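Local coordinates for putative isocitrate dehydrogenase, NAD-dependent (PDB 6LKY), which probably catalyses the NAD-dependent oxidative decarboxylation of isocitrate, with magnesium as the likely metal cofactor, at residues P68-T71 / G76-S79; G121-I126 / T225-G230; K3-P8 / L55-A60; E127-I130 / E135-A138; A248-G253 / G284-E289. The protein carries 1 engineered substitution. One frame throughout, in Å; residues are numbered along the deposited sequence.

Contact 1 of 5, residues P68-T71 / G76-S79; sequences PLTT and GYRS. With NAD (nicotinamide-adenine-dinucleotide), chain C; CIT (citric acid), chain E.
Residues 68-71 and 76-79 are the two arms of the loop between strand 63-66 and helix 80-87, neither of them regular helix or strand, and they come nearest where T71 and S79 stand 5.1 Å apart, CA to CA. The loop forms a wall of the NAD pocket. Y77 reaches back across it: with CG between the backbone N and the carbonyl carbon (chi1 58°), its ring is directed to the other arm, and Y77 OH donates to T70 O at 2.7 Å. The carbonyl oxygen lies at the ring edge, yet the hydroxyl approaches it from above the carbonyl plane, 41° out of it. T70 itself points its hydroxyl elsewhere, to S265. On the cofactor side, T71 grips the nicotinamide ribose through its backbone: T71 N donates to NAD O3D at 3.0 Å, and that hydroxyl gives its proton to T71 O at the same length. Next to it, T71 OG1 lies 3.4 Å from S79 CA, and the hydroxyls of T71 and S79 both turn to one carboxylate oxygen of a bound citrate, probably from the crystallisation liquor. S79 also caps helix 80-87, its OG taking the backbone N-H of V82. R85, R95 and R116, with K174 of the second subunit, are also hydrogen-bonded to the citrate. S79 OG to citrate O3 is modelled doubtfully short; T71 OG1 donates to that oxygen at 2.9 Å.

Contact 2 of 5, residues G121-I126 / T225-G230; sequences GLYAGI and TTNLFG
Y123 lies flat against the side-chain amide of N227, ring and amide planes only 1° from parallel, where the turn 121-124 meets the start of helix 227-240. Y123 CB begins the stack, 3.4 Å from N227 ND2. CG, set anti to the carbonyl carbon (chi1 -73°), which lays the ring over the amide, sits 3.5 Å from N227 CG, and CD1 has N227 CB and CG over it. The amide oxygen, N227 OD1, rides above the middle of the ring, 3.4 Å from its plane. Farther out, CE1 is 3.7 Å from L228 N, and L228 CB lies in the ring plane at this edge. At the tip, Y123 OH comes within 3.8 Å of L228 CD1 and also lies close to the bound citrate. The amide cannot readily turn: R116 donates to OD1, while ND2 is bonded to the carbonyl of E120. Beside the stack, L122 CD1 meets L228 CD2 at 3.5 Å, and one water accepts from both L122 N and L228 N, each at 3.0 Å, joining the turn to the first turn of the helix. The type I turn from G121 to A124 thus covers the N-terminal end of helix 227-240, with N227 touching E117 of strand 111-117 and strand 135-146 against L122; in the dimer L122 packs on L122 of the second subunit, and L228 on its F229.

Contact 3 of 5, residues K3-P8 / L55-A60; sequences KITLIP and LDSIRA
Helix 52-61 packs on strand 2-7 of the large mixed sheet, part of the alpha/beta core characteristic of the isocitrate and isopropylmalate dehydrogenases. The strand, flanked in the sheet by strands 31-35 and 63-66, runs roughly antiparallel to the helix: the axes of 3-7 and 55-60 make an angle of 149° and approach to 7.8 Å. T5 and I7 face the helix, whereas I4 and L6 point away from it. T5 is the nearest residue of the strand, and its two branches do different work. Its hydroxyl, anti to the carbonyl carbon (chi1 -62°), donates to S57 OG at 2.6 Å, while its methyl lies across I58, with T5 CG2 3.6 Å from I58 CG1 and the two side chains at about a right angle. The hydroxyl pair belongs to a short buried polar chain: N61 donates through its side-chain amide to T5 OG1, and S57 OG bonds in turn to the carboxylate of D34 on strand 31-35. This series of bonds satisfies both buried hydroxyls, and S57 thus ties the helix to two strands, to T5 of 2-7 and D34 of 31-35. S57 OG stands anti to its own backbone N (chi1 165°), the setting that brings it to T5. Next to the polar group the contacts are apolar: I58 also rests on C64 of strand 63-66, and I7 lies against K66 and L69, both NAD-binding residues. The last link between the segments is made by two methyls, I7 CD1 and I58 CD1, 4.2 Å apart.

Contact 4 of 5, residues E127-I130 / E135-A138; sequences EHFI and EKIA
I130 O is gripped by two successive backbone N-H groups across the hairpin: I137 N at 2.9 Å, nearly along the C=O axis, and A138 N at 3.2 Å, in the carbonyl plane on a lone pair. In return I130 N donates to A138 O at 2.8 Å with a fairly straight 165° at the hydrogen, although the donor stands well above that carbonyl plane. Because I137 and A138 both face I130, this is a classic beta bulge in the antiparallel pair of strands 127-132 and 135-146. On one face of the hairpin, I130 CG2 touches I137 CG1 at 3.7 Å. On the other, K136, extended beyond CG, lays its chain over the ring of F129: CE sits 3.6 Å from the ring centroid, 8° off the normal, as a CH-pi contact, and NZ follows at 4.1 Å in a cation-pi interaction. An alanine replacing F129 would probably leave the K136 chain without its aromatic face and freer to turn, with a long, weak ion pair to E187 of the second subunit still near its NZ. F129 also packs on C180 of the second subunit, and A138 pairs with a strand of that subunit, so the hairpin sheet runs on across the dimer interface.

Contact 5 of 5, residues A248-G253 / G284-E289; sequences AGANIG and GAMMLE
M286 lies over A248, G249 and A250 with the end of its side chain, carrying the whole contact from the helix side. Its CB points at the strand, and CG, anti to the carbonyl carbon (chi1 -65°), starts an extended step that brings the sulfur to A248. M286 SD stands 4.1 Å from A248 CB and 4.2 Å from G249 C, so the thioether rests on the strand backbone between two alanines. A bend at the last torsion (chi3 76°) then turns the methyl along the strand, where M286 CE meets A250 CB at 3.6 Å. The two alanine methyls both point toward the helix, and being small they leave the methionine to span the distance between axes that are 8.3 Å apart at their closest, those of 248-252 and 284-289. A serine in place of M286 would not reach A248 or A250, and would probably leave a gap between helix and strand. F259 of strand 257-261 and P96 of strand 92-98 also touch M286, so it spans three neighbouring strands of the sheet. Helix 278-290 runs at 37° to strand 248-252, measured on the short segments, and with helix 294-310 packed on its A285 and L288, this is the helix-on-sheet layering of the alpha/beta fold shared by isocitrate and isopropylmalate dehydrogenases.

In the fold
Contact 1 lies at the NAD and citrate site, and three of the others adjoin it. Contact 3 touches it where, in the conformer modelled here, L69 CD2 lies 4.2 Å from I7 CG2. Contact 4, about 22 Å away between centres, is joined to contact 1 by a salt bridge of 2.9 Å, R78 NH1 to E127 OE2, in one of two R78 conformers. Contact 4 follows directly on contact 2 in sequence, and contact 2 brings Y123 beside the citrate; R116, bonded to N227, also holds that anion. Contact 5 sits deeper, with nearest atoms about 10 Å from contact 1, but packs on contact 3 through I4 CD1 and M287 SD, 4.0 Å apart. Contacts 1, 2 and 4 all touch the second subunit.

Contact 1 of 5, residues P68-T71 / G76-S79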
# COMPACT_ATOMS: atom_id res chain seq x y z
N PRO A 68 -1.17 21.38 5.55
CA PRO A 68 -0.70 20.13 6.18
C PRO A 68 -0.27 20.36 7.61
O PRO A 68 0.32 21.39 7.94
CB PRO A 68 0.49 19.72 5.31
CG PRO A 68 0.99 21.04 4.72
CD PRO A 68 -0.29 21.80 4.44
N LEU A 69 -0.57 19.39 8.48
CA LEU A 69 -0.23 19.48 9.89
C LEU A 69 0.76 18.38 10.23
O LEU A 69 0.53 17.21 9.91
CB LEU A 69 -1.48 19.39 10.76
CG LEU A 69 -2.45 20.56 10.53
CD1 LEU A 69 -3.67 20.47 11.45
CD2 LEU A 69 -1.72 21.87 10.74
N THR A 70 1.87 18.76 10.86
CA THR A 70 2.88 17.79 11.29
C THR A 70 2.34 16.91 12.43
O THR A 70 1.76 17.42 13.39
CB THR A 70 4.14 18.53 11.76
OG1 THR A 70 4.82 19.06 10.62
CG2 THR A 70 5.08 17.61 12.58
N THR A 71 2.53 15.59 12.32
CA THR A 71 2.28 14.69 13.44
C THR A 71 3.59 14.01 13.85
O THR A 71 4.25 13.40 13.00
CB THR A 71 1.23 13.61 13.05
OG1 THR A 71 0.02 14.26 12.66
CG2 THR A 71 0.95 12.64 14.22
N GLY A 76 4.60 11.83 21.28
CA GLY A 76 4.03 13.15 21.07
C GLY A 76 2.51 13.09 20.86
O GLY A 76 1.86 12.06 20.99
N TYR A 77 1.96 14.25 20.50
CA TYR A 77 0.51 14.39 20.41
C TYR A 77 -0.05 13.56 19.26
O TYR A 77 0.63 13.27 18.26
CB TYR A 77 0.14 15.87 20.24
CG TYR A 77 0.74 16.58 19.04
CD1 TYR A 77 0.15 16.50 17.79
CD2 TYR A 77 1.90 17.37 19.16
CE1 TYR A 77 0.68 17.16 16.68
CE2 TYR A 77 2.45 18.04 18.05
CZ TYR A 77 1.83 17.93 16.82
OH TYR A 77 2.35 18.58 15.71
N ARG A 78 -1.30 13.12 19.42
CA ARG A 78 -2.00 12.43 18.35
C ARG A 78 -2.25 13.40 17.19
O ARG A 78 -2.39 14.61 17.38
CB ARG A 78 -3.34 11.86 18.84
CG ARG A 78 -3.23 10.82 19.95
CD ARG A 78 -3.24 9.38 19.41
NE ARG A 78 -2.53 8.47 20.31
CZ ARG A 78 -2.09 7.27 19.96
NH1 ARG A 78 -1.44 6.51 20.83
NH2 ARG A 78 -2.30 6.81 18.73
N SER A 79 -2.29 12.84 15.98
CA SER A 79 -2.53 13.62 14.76
C SER A 79 -3.69 14.59 14.94
O SER A 79 -4.81 14.18 15.26
CB SER A 79 -2.82 12.68 13.59
OG SER A 79 -3.26 13.41 12.45
PA NAD C . 5.25 14.42 3.08
O1A NAD C . 5.35 15.64 3.96
O2A NAD C . 3.98 14.44 2.28
O5B NAD C . 6.55 14.33 2.15
C5B NAD C . 6.71 13.20 1.30
C4B NAD C . 7.55 13.61 0.11
O4B NAD C . 6.70 14.37 -0.77
C3B NAD C . 8.71 14.50 0.56
O3B NAD C . 9.89 14.18 -0.15
C2B NAD C . 8.22 15.89 0.21
O2B NAD C . 9.28 16.83 -0.08
C1B NAD C . 7.28 15.66 -0.96
N9A NAD C . 6.32 16.75 -0.86
C8A NAD C . 4.96 16.48 -0.33
N7A NAD C . 4.35 17.78 -0.64
C5A NAD C . 4.68 17.98 -2.05
C6A NAD C . 4.77 19.45 -2.40
N6A NAD C . 3.41 20.01 -2.44
N1A NAD C . 5.39 19.55 -3.73
C2A NAD C . 6.77 19.05 -3.80
N3A NAD C . 7.15 18.33 -2.58
C4A NAD C . 6.08 17.42 -2.15
O3 NAD C . 5.20 13.08 3.95
PN NAD C . 6.15 12.71 5.18
O1N NAD C . 7.54 13.25 5.06
O2N NAD C . 6.12 11.20 5.28
O5D NAD C . 5.46 13.36 6.49
C5D NAD C . 5.81 14.68 6.92
C4D NAD C . 4.81 15.15 7.96
O4D NAD C . 3.55 15.48 7.36
C3D NAD C . 4.55 14.07 9.01
O3D NAD C . 4.63 14.69 10.30
C2D NAD C . 3.13 13.63 8.72
O2D NAD C . 2.40 13.20 9.87
C1D NAD C . 2.49 14.88 8.14
N1N NAD C . 1.27 14.49 7.40
C2N NAD C . 0.36 15.59 7.14
C3N NAD C . -0.91 14.97 6.59
C7N NAD C . -2.13 15.89 6.67
O7N NAD C . -2.98 15.75 5.54
N7N NAD C . -1.74 17.27 6.93
C4N NAD C . -0.72 14.31 5.23
C5N NAD C . 0.50 13.41 5.20
C6N NAD C . 1.61 13.67 6.22
C1 CIT E . -3.33 12.12 5.89
O1 CIT E . -4.24 12.84 5.45
O2 CIT E . -2.85 11.23 5.14
C2 CIT E . -2.82 12.33 7.30
C3 CIT E . -2.23 11.06 7.89
O7 CIT E . -0.98 10.78 7.24
C4 CIT E . -2.01 11.17 9.39
C5 CIT E . -1.20 12.38 9.75
O3 CIT E . -1.67 13.22 10.54
O4 CIT E . -0.04 12.54 9.29
C6 CIT E . -3.16 9.90 7.69
O5 CIT E . -4.38 10.12 7.54
O6 CIT E . -2.71 8.72 7.67

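Contact 2 of 5, residues G121-I126 / T225-G230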
# COMPACT_ATOMS: atom_id res chain seq x y z
N GLY A 121 -11.21 2.31 12.21
CA GLY A 121 -10.15 1.42 11.73
C GLY A 121 -8.91 1.54 12.59
O GLY A 121 -8.99 1.66 13.82
N LEU A 122 -7.74 1.56 11.95
CA LEU A 122 -6.49 1.68 12.69
C LEU A 122 -6.20 3.11 13.14
O LEU A 122 -5.14 3.36 13.74
CB LEU A 122 -5.32 1.14 11.87
CG LEU A 122 -5.14 -0.38 11.83
CD1 LEU A 122 -4.33 -0.78 10.63
CD2 LEU A 122 -4.48 -0.92 13.08
N TYR A 123 -7.12 4.05 12.92
CA TYR A 123 -6.97 5.42 13.39
C TYR A 123 -7.79 5.69 14.64
O TYR A 123 -7.89 6.84 15.08
CB TYR A 123 -7.37 6.41 12.28
CG TYR A 123 -6.36 6.49 11.17
CD1 TYR A 123 -5.97 5.36 10.47
CD2 TYR A 123 -5.81 7.72 10.79
CE1 TYR A 123 -5.06 5.43 9.43
CE2 TYR A 123 -4.89 7.80 9.75
CZ TYR A 123 -4.51 6.65 9.08
OH TYR A 123 -3.60 6.70 8.05
N ALA A 124 -8.37 4.65 15.23
CA ALA A 124 -9.18 4.80 16.43
C ALA A 124 -8.39 5.36 17.61
O ALA A 124 -9.00 5.85 18.56
CB ALA A 124 -9.79 3.45 16.81
N GLY A 125 -7.06 5.30 17.58
CA GLY A 125 -6.32 5.83 18.71
C GLY A 125 -6.24 4.89 19.90
O GLY A 125 -6.09 5.35 21.04
N ILE A 126 -6.34 3.59 19.67
CA ILE A 126 -6.38 2.60 20.74
C ILE A 126 -5.13 1.75 20.63
O ILE A 126 -5.01 0.91 19.72
CB ILE A 126 -7.66 1.74 20.67
CG1 ILE A 126 -8.89 2.66 20.80
CG2 ILE A 126 -7.67 0.69 21.78
CD1 ILE A 126 -10.18 2.02 20.34
N THR A 225 -12.89 2.08 0.92
CA THR A 225 -12.03 1.27 1.77
C THR A 225 -11.91 1.91 3.14
O THR A 225 -12.44 3.00 3.41
CB THR A 225 -10.67 1.03 1.10
OG1 THR A 225 -9.96 0.02 1.83
CG2 THR A 225 -9.86 2.29 1.05
N THR A 226 -11.22 1.20 4.03
CA THR A 226 -11.04 1.63 5.41
C THR A 226 -9.85 2.60 5.51
O THR A 226 -9.12 2.85 4.55
CB THR A 226 -10.90 0.41 6.32
OG1 THR A 226 -9.94 -0.50 5.78
CG2 THR A 226 -12.25 -0.34 6.41
N ASN A 227 -9.64 3.12 6.72
CA ASN A 227 -8.83 4.31 6.95
C ASN A 227 -7.39 4.14 6.44
O ASN A 227 -6.94 4.88 5.55
CB ASN A 227 -8.87 4.64 8.46
CG ASN A 227 -8.88 6.13 8.75
OD1 ASN A 227 -8.20 6.91 8.10
ND2 ASN A 227 -9.68 6.54 9.75
N LEU A 228 -6.66 3.16 6.97
CA LEU A 228 -5.25 3.02 6.59
C LEU A 228 -5.11 2.62 5.12
O LEU A 228 -4.20 3.10 4.42
CB LEU A 228 -4.55 2.01 7.50
CG LEU A 228 -3.04 1.83 7.23
CD1 LEU A 228 -2.31 3.15 7.34
CD2 LEU A 228 -2.41 0.81 8.17
N PHE A 229 -5.95 1.70 4.65
CA PHE A 229 -5.86 1.30 3.25
C PHE A 229 -6.16 2.48 2.33
O PHE A 229 -5.50 2.64 1.29
CB PHE A 229 -6.83 0.15 2.94
CG PHE A 229 -6.51 -1.13 3.65
CD1 PHE A 229 -5.28 -1.33 4.27
CD2 PHE A 229 -7.47 -2.15 3.72
CE1 PHE A 229 -5.00 -2.53 4.95
CE2 PHE A 229 -7.20 -3.35 4.39
CZ PHE A 229 -5.95 -3.54 5.01
N GLY A 230 -7.13 3.32 2.70
CA GLY A 230 -7.41 4.50 1.90
C GLY A 230 -6.23 5.45 1.84
O GLY A 230 -5.89 5.97 0.77
O HOH W 1 -7.63 1.10 8.99

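Contact 3 of 5, residues K3-P8 / L55-A60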
# COMPACT_ATOMS: atom_id res chain seq x y z
N LYS A 3 -17.84 32.60 5.14
CA LYS A 3 -16.88 32.65 6.23
C LYS A 3 -16.27 31.26 6.45
O LYS A 3 -16.99 30.31 6.78
CB LYS A 3 -17.53 33.15 7.52
CG LYS A 3 -16.53 33.37 8.64
CD LYS A 3 -17.17 34.04 9.84
CE LYS A 3 -16.12 34.36 10.87
NZ LYS A 3 -16.72 34.82 12.15
N ILE A 4 -14.94 31.17 6.31
CA ILE A 4 -14.24 29.89 6.23
C ILE A 4 -13.06 29.88 7.19
O ILE A 4 -12.22 30.79 7.14
CB ILE A 4 -13.75 29.63 4.79
CG1 ILE A 4 -14.94 29.39 3.87
CG2 ILE A 4 -12.73 28.48 4.77
CD1 ILE A 4 -14.56 29.22 2.44
N THR A 5 -12.97 28.85 8.04
CA THR A 5 -11.82 28.73 8.93
C THR A 5 -10.59 28.38 8.12
O THR A 5 -10.64 27.52 7.23
CB THR A 5 -12.08 27.67 10.00
OG1 THR A 5 -13.20 28.07 10.81
CG2 THR A 5 -10.85 27.49 10.90
N LEU A 6 -9.48 29.07 8.38
CA LEU A 6 -8.26 28.95 7.59
C LEU A 6 -7.10 28.57 8.50
O LEU A 6 -6.80 29.29 9.46
CB LEU A 6 -7.95 30.27 6.86
CG LEU A 6 -6.68 30.33 6.01
CD1 LEU A 6 -6.84 29.42 4.80
CD2 LEU A 6 -6.38 31.77 5.56
N ILE A 7 -6.45 27.46 8.19
CA ILE A 7 -5.35 26.94 8.99
C ILE A 7 -4.11 26.83 8.11
O ILE A 7 -4.00 25.93 7.28
CB ILE A 7 -5.70 25.57 9.62
CG1 ILE A 7 -6.96 25.69 10.49
CG2 ILE A 7 -4.49 25.03 10.37
CD1 ILE A 7 -7.46 24.36 11.07
N PRO A 8 -3.16 27.75 8.27
CA PRO A 8 -1.97 27.72 7.40
C PRO A 8 -1.13 26.47 7.55
O PRO A 8 -0.52 26.01 6.57
CB PRO A 8 -1.20 28.98 7.84
CG PRO A 8 -2.26 29.87 8.45
CD PRO A 8 -3.16 28.92 9.16
N LEU A 55 -11.18 24.72 17.06
CA LEU A 55 -12.33 23.82 16.95
C LEU A 55 -13.64 24.60 17.00
O LEU A 55 -14.56 24.34 16.21
CB LEU A 55 -12.27 22.79 18.08
CG LEU A 55 -12.16 21.32 17.71
CD1 LEU A 55 -12.28 20.48 18.97
CD2 LEU A 55 -13.22 20.93 16.68
N ASP A 56 -13.76 25.55 17.94
CA ASP A 56 -14.95 26.39 18.02
C ASP A 56 -15.20 27.10 16.70
O ASP A 56 -16.34 27.17 16.22
CB ASP A 56 -14.81 27.40 19.15
CG ASP A 56 -14.70 26.75 20.52
OD1 ASP A 56 -15.04 25.55 20.64
OD2 ASP A 56 -14.27 27.43 21.48
N SER A 57 -14.14 27.64 16.09
CA SER A 57 -14.28 28.34 14.81
C SER A 57 -14.78 27.41 13.72
O SER A 57 -15.66 27.78 12.93
CB SER A 57 -12.94 28.96 14.41
OG SER A 57 -12.93 29.35 13.05
N ILE A 58 -14.24 26.19 13.65
CA ILE A 58 -14.69 25.27 12.60
C ILE A 58 -16.14 24.87 12.84
O ILE A 58 -16.94 24.78 11.90
CB ILE A 58 -13.78 24.03 12.49
CG1 ILE A 58 -12.34 24.45 12.21
CG2 ILE A 58 -14.29 23.12 11.37
CD1 ILE A 58 -11.33 23.33 12.32
N ARG A 59 -16.52 24.63 14.10
CA ARG A 59 -17.90 24.24 14.34
C ARG A 59 -18.87 25.39 14.11
O ARG A 59 -20.04 25.15 13.80
CB ARG A 59 -18.06 23.67 15.74
CG ARG A 59 -17.33 22.37 15.88
CD ARG A 59 -17.90 21.51 16.96
NE ARG A 59 -17.10 21.59 18.16
CZ ARG A 59 -16.61 20.52 18.77
NH1 ARG A 59 -16.86 19.32 18.26
NH2 ARG A 59 -15.88 20.65 19.87
N ALA A 60 -18.41 26.63 14.26
CA ALA A 60 -19.25 27.77 13.92
C ALA A 60 -19.40 27.91 12.41
O ALA A 60 -20.52 28.04 11.90
CB ALA A 60 -18.69 29.06 14.53

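Contact 4 of 5, residues E127-I130 / E135-A138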
# COMPACT_ATOMS: atom_id res chain seq x y z
N GLU A 127 -4.18 1.98 21.54
CA GLU A 127 -2.90 1.27 21.54
C GLU A 127 -2.33 1.25 22.95
O GLU A 127 -2.65 2.11 23.77
CB GLU A 127 -1.82 1.92 20.70
CG GLU A 127 -2.18 2.60 19.44
CD GLU A 127 -0.92 3.16 18.80
OE1 GLU A 127 -0.22 2.37 18.14
OE2 GLU A 127 -0.60 4.36 19.00
N HIS A 128 -1.38 0.34 23.15
CA HIS A 128 -0.68 0.32 24.42
C HIS A 128 0.64 -0.41 24.26
O HIS A 128 0.81 -1.22 23.35
CB HIS A 128 -1.52 -0.34 25.51
CG HIS A 128 -2.01 -1.71 25.15
ND1 HIS A 128 -1.38 -2.86 25.58
CD2 HIS A 128 -3.07 -2.11 24.42
CE1 HIS A 128 -2.03 -3.91 25.11
NE2 HIS A 128 -3.07 -3.49 24.41
N PHE A 129 1.58 -0.10 25.15
CA PHE A 129 2.76 -0.93 25.34
C PHE A 129 2.45 -2.03 26.35
O PHE A 129 1.57 -1.88 27.20
CB PHE A 129 3.96 -0.11 25.85
CG PHE A 129 4.40 0.99 24.91
CD1 PHE A 129 5.08 0.69 23.73
CD2 PHE A 129 4.17 2.33 25.22
CE1 PHE A 129 5.50 1.70 22.86
CE2 PHE A 129 4.60 3.35 24.38
CZ PHE A 129 5.27 3.03 23.19
N ILE A 130 3.16 -3.15 26.22
CA ILE A 130 3.27 -4.14 27.28
C ILE A 130 4.68 -4.00 27.86
O ILE A 130 5.69 -4.21 27.16
CB ILE A 130 3.02 -5.57 26.77
CG1 ILE A 130 1.54 -5.75 26.41
CG2 ILE A 130 3.37 -6.60 27.83
CD1 ILE A 130 1.29 -5.76 24.97
N GLU A 135 10.62 -1.26 31.04
CA GLU A 135 11.08 -2.00 29.87
C GLU A 135 9.89 -2.37 28.98
O GLU A 135 8.95 -3.03 29.44
CB GLU A 135 11.82 -3.26 30.33
CG GLU A 135 12.51 -4.03 29.21
CD GLU A 135 12.79 -5.49 29.58
OE1 GLU A 135 12.53 -5.88 30.74
OE2 GLU A 135 13.29 -6.24 28.71
N LYS A 136 9.94 -1.97 27.72
CA LYS A 136 8.91 -2.31 26.75
C LYS A 136 9.25 -3.65 26.13
O LYS A 136 10.27 -3.78 25.44
CB LYS A 136 8.78 -1.25 25.66
CG LYS A 136 8.27 0.09 26.14
CD LYS A 136 8.58 1.14 25.09
CE LYS A 136 8.14 2.53 25.51
NZ LYS A 136 8.66 3.52 24.51
N ILE A 137 8.41 -4.66 26.36
CA ILE A 137 8.66 -5.95 25.75
C ILE A 137 7.79 -6.16 24.52
O ILE A 137 8.13 -7.01 23.68
CB ILE A 137 8.47 -7.11 26.75
CG1 ILE A 137 7.02 -7.19 27.23
CG2 ILE A 137 9.50 -7.01 27.93
CD1 ILE A 137 6.70 -8.46 28.06
N ALA A 138 6.67 -5.43 24.40
CA ALA A 138 5.80 -5.58 23.24
C ALA A 138 4.88 -4.36 23.15
O ALA A 138 4.91 -3.50 24.02
CB ALA A 138 4.98 -6.88 23.30

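Contact 5 of 5, residues A248-G253 / G284-E289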
# COMPACT_ATOMS: atom_id res chain seq x y z
N ALA A 248 -5.62 16.41 -3.99
CA ALA A 248 -6.38 17.02 -2.91
C ALA A 248 -7.41 16.05 -2.36
O ALA A 248 -7.77 15.05 -2.98
CB ALA A 248 -7.06 18.30 -3.38
N GLY A 249 -7.88 16.37 -1.15
CA GLY A 249 -8.85 15.56 -0.45
C GLY A 249 -9.88 16.42 0.25
O GLY A 249 -9.57 17.52 0.73
N ALA A 250 -11.13 15.95 0.25
CA ALA A 250 -12.23 16.55 0.98
C ALA A 250 -12.67 15.64 2.12
O ALA A 250 -12.95 14.46 1.88
CB ALA A 250 -13.42 16.81 0.06
N ASN A 251 -12.73 16.17 3.34
CA ASN A 251 -13.26 15.47 4.50
C ASN A 251 -14.69 15.93 4.73
O ASN A 251 -14.92 17.08 5.14
CB ASN A 251 -12.40 15.73 5.74
CG ASN A 251 -10.93 15.39 5.54
OD1 ASN A 251 -10.50 14.27 5.84
ND2 ASN A 251 -10.16 16.35 5.06
N ILE A 252 -15.65 15.05 4.47
CA ILE A 252 -17.07 15.37 4.48
C ILE A 252 -17.78 14.67 5.63
O ILE A 252 -17.68 13.44 5.79
CB ILE A 252 -17.74 14.98 3.15
CG1 ILE A 252 -16.95 15.54 1.96
CG2 ILE A 252 -19.20 15.42 3.14
CD1 ILE A 252 -16.85 17.06 1.96
N GLY A 253 -18.52 15.45 6.42
CA GLY A 253 -19.56 14.96 7.29
C GLY A 253 -20.89 15.61 6.93
O GLY A 253 -20.97 16.45 6.02
N GLY A 284 -8.72 23.89 -2.77
CA GLY A 284 -9.57 25.07 -2.89
C GLY A 284 -10.69 24.88 -3.91
O GLY A 284 -11.82 25.29 -3.67
N ALA A 285 -10.37 24.30 -5.06
CA ALA A 285 -11.41 24.02 -6.05
C ALA A 285 -12.51 23.14 -5.46
O ALA A 285 -13.71 23.42 -5.60
CB ALA A 285 -10.81 23.37 -7.30
N MET A 286 -12.11 22.05 -4.79
CA MET A 286 -13.10 21.14 -4.20
C MET A 286 -13.94 21.87 -3.17
O MET A 286 -15.17 21.68 -3.10
CB MET A 286 -12.41 19.94 -3.54
CG MET A 286 -11.66 19.01 -4.47
SD MET A 286 -11.08 17.52 -3.61
CE MET A 286 -12.62 16.62 -3.47
N MET A 287 -13.30 22.73 -2.36
CA MET A 287 -14.03 23.52 -1.38
C MET A 287 -15.03 24.45 -2.06
O MET A 287 -16.20 24.54 -1.64
CB MET A 287 -13.04 24.32 -0.53
CG MET A 287 -13.68 25.12 0.60
SD MET A 287 -12.48 25.86 1.72
CE MET A 287 -11.66 27.04 0.63
N LEU A 288 -14.61 25.14 -3.12
CA LEU A 288 -15.51 26.06 -3.81
C LEU A 288 -16.72 25.32 -4.36
O LEU A 288 -17.86 25.77 -4.19
CB LEU A 288 -14.79 26.80 -4.94
CG LEU A 288 -13.74 27.85 -4.53
CD1 LEU A 288 -13.42 28.82 -5.66
CD2 LEU A 288 -14.18 28.59 -3.29
N GLU A 289 -16.49 24.15 -4.97
CA GLU A 289 -17.61 23.35 -5.46
C GLU A 289 -18.56 22.98 -4.33
O GLU A 289 -19.78 23.11 -4.46
CB GLU A 289 -17.10 22.09 -6.14
CG GLU A 289 -18.21 21.16 -6.58
CD GLU A 289 -17.77 19.71 -6.61
OE1 GLU A 289 -18.25 18.93 -5.77
OE2 GLU A 289 -16.93 19.36 -7.48